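Local coordinates for protein leucyl-tRNA synthetase subunit alpha (Aquifex aeolicus, PDB 3PZ5) that forms the CP1 editing domain of leucyl-tRNA synthetase, which probably hydrolyses the ester bond of tRNA mischarged with a wrong amino acid, at residues I14-E19 and I26-T31. The protein carries 1 engineered substitution. Residues are numbered along the deposited sequence; the frame is centred on the assembly and turned at random.
Sequences IRFYVE and IDVFTT
Phe16 and Ile26 meet as a hydrogen-bonded pair in the antiparallel beta hairpin of strands 12-18 and 25-30, part of the mixed sheet of the CP1 editing domain. Their two backbone bonds, Phe16 N to Ile26 O (3.0 Å) and Ile26 N to Phe16 O (2.7 Å), bring the donors in from above the carbonyl planes; a second hydrogen-bonded pair, Ile14 with Val28, has its donors in or closer to the carbonyl planes. On the buried face the packing is close. CD1 of Ile14 touches CG2 of Thr30 at 3.6 Å, and CG2 of Val18 comes obliquely to CD1 of Ile26 at 3.9 Å. With CG beside the backbone N (chi1 -73°), the Phe16 ring projects from the sheet and leans toward Ile14, its CD1 edge facing Ile26 O, while CE1 stands a looser 4.4 Å from CB of Val28. Met126 of strand 124-127 and Leu54 of helix 50-60 close over this layer.

The reverse face is more open and polar. There Arg15 and Asp27, a non-hydrogen-bonded pair in the backbone register, run side by side and form a salt bridge, and Tyr25 adds a cation-pi contact to the guanidinium. A bend at chi3 (-67°) presents the guanidinium side-on, its plane 25° from that of the carboxylate. Both carboxylate oxygens accept through syn lone pairs: Arg15 NE reaches Asp27 OD1 at 2.9 Å, and the longer bond runs from Arg15 NH2 to Asp27 OD2 at 3.2 Å.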
# COMPACT_ATOMS: atom_id res chain seq x y z
N ILE A 14 9.21 -0.13 5.18
CA ILE A 14 8.98 -1.52 4.80
C ILE A 14 9.29 -1.72 3.32
O ILE A 14 8.89 -0.90 2.49
CB ILE A 14 7.54 -1.96 5.15
CG1 ILE A 14 7.22 -1.66 6.63
CG2 ILE A 14 7.34 -3.44 4.85
CD1 ILE A 14 5.88 -2.20 7.14
N ARG A 15 9.98 -2.80 3.00
CA ARG A 15 10.51 -3.02 1.65
C ARG A 15 9.70 -4.05 0.84
O ARG A 15 9.50 -5.19 1.28
CB ARG A 15 11.99 -3.43 1.73
CG ARG A 15 12.71 -3.49 0.38
CD ARG A 15 14.23 -3.41 0.55
NE ARG A 15 14.66 -2.10 1.04
CZ ARG A 15 15.92 -1.73 1.20
NH1 ARG A 15 16.92 -2.56 0.92
NH2 ARG A 15 16.19 -0.51 1.66
N PHE A 16 9.26 -3.65 -0.34
CA PHE A 16 8.44 -4.49 -1.20
C PHE A 16 9.15 -4.75 -2.52
O PHE A 16 9.21 -3.87 -3.39
CB PHE A 16 7.09 -3.82 -1.47
CG PHE A 16 6.15 -3.83 -0.29
CD1 PHE A 16 6.34 -2.96 0.78
CD2 PHE A 16 5.08 -4.71 -0.26
CE1 PHE A 16 5.47 -2.96 1.86
CE2 PHE A 16 4.20 -4.72 0.82
CZ PHE A 16 4.39 -3.85 1.89
N TYR A 17 9.69 -5.95 -2.68
CA TYR A 17 10.34 -6.33 -3.92
C TYR A 17 9.31 -6.59 -5.01
O TYR A 17 8.34 -7.31 -4.79
CB TYR A 17 11.26 -7.54 -3.71
CG TYR A 17 12.58 -7.14 -3.11
CD1 TYR A 17 13.68 -6.84 -3.92
CD2 TYR A 17 12.73 -7.03 -1.73
CE1 TYR A 17 14.90 -6.46 -3.37
CE2 TYR A 17 13.95 -6.65 -1.16
CZ TYR A 17 15.02 -6.37 -1.99
OH TYR A 17 16.22 -5.99 -1.43
N VAL A 18 9.54 -6.00 -6.17
CA VAL A 18 8.67 -6.15 -7.33
C VAL A 18 9.02 -7.44 -8.07
O VAL A 18 10.19 -7.70 -8.35
CB VAL A 18 8.81 -4.93 -8.27
CG1 VAL A 18 7.75 -4.96 -9.37
CG2 VAL A 18 8.72 -3.64 -7.48
N GLU A 19 8.01 -8.23 -8.40
CA GLU A 19 8.21 -9.54 -9.03
C GLU A 19 8.47 -9.46 -10.53
O GLU A 19 7.59 -9.74 -11.35
CB GLU A 19 7.05 -10.48 -8.69
CG GLU A 19 7.16 -11.07 -7.28
CD GLU A 19 5.86 -11.65 -6.74
OE1 GLU A 19 5.14 -12.36 -7.50
OE2 GLU A 19 5.55 -11.41 -5.55
N ILE A 26 10.27 -1.36 -3.58
CA ILE A 26 9.58 -0.15 -3.21
C ILE A 26 9.61 -0.00 -1.70
O ILE A 26 8.98 -0.78 -0.97
CB ILE A 26 8.12 -0.13 -3.73
CG1 ILE A 26 8.09 -0.22 -5.26
CG2 ILE A 26 7.39 1.12 -3.26
CD1 ILE A 26 6.75 -0.66 -5.84
N ASP A 27 10.36 0.98 -1.22
CA ASP A 27 10.34 1.30 0.19
C ASP A 27 9.10 2.12 0.48
O ASP A 27 8.72 3.01 -0.29
CB ASP A 27 11.61 2.03 0.61
CG ASP A 27 12.78 1.09 0.85
OD1 ASP A 27 12.56 -0.14 0.91
OD2 ASP A 27 13.92 1.58 0.99
N VAL A 28 8.46 1.79 1.59
CA VAL A 28 7.21 2.40 1.99
C VAL A 28 7.33 2.83 3.44
O VAL A 28 7.79 2.06 4.28
CB VAL A 28 6.04 1.40 1.80
CG1 VAL A 28 4.89 1.71 2.74
CG2 VAL A 28 5.57 1.38 0.35
N PHE A 29 6.93 4.06 3.73
CA PHE A 29 6.82 4.51 5.11
C PHE A 29 5.40 4.31 5.62
O PHE A 29 4.42 4.64 4.94
CB PHE A 29 7.24 5.98 5.27
CG PHE A 29 7.01 6.52 6.66
CD1 PHE A 29 7.96 6.32 7.66
CD2 PHE A 29 5.84 7.21 6.97
CE1 PHE A 29 7.74 6.81 8.95
CE2 PHE A 29 5.62 7.71 8.25
CZ PHE A 29 6.57 7.51 9.24
N THR A 30 5.30 3.79 6.84
CA THR A 30 4.02 3.58 7.49
C THR A 30 4.11 3.85 8.99
O THR A 30 5.14 3.59 9.61
CB THR A 30 3.45 2.15 7.24
OG1 THR A 30 2.22 1.98 7.94
CG2 THR A 30 4.44 1.07 7.69
N THR A 31 3.03 4.36 9.56
CA THR A 31 2.91 4.50 11.02
C THR A 31 2.17 3.29 11.60
O THR A 31 1.90 3.22 12.80
CB THR A 31 2.16 5.79 11.42
OG1 THR A 31 0.88 5.83 10.78
CG2 THR A 31 2.96 7.04 11.03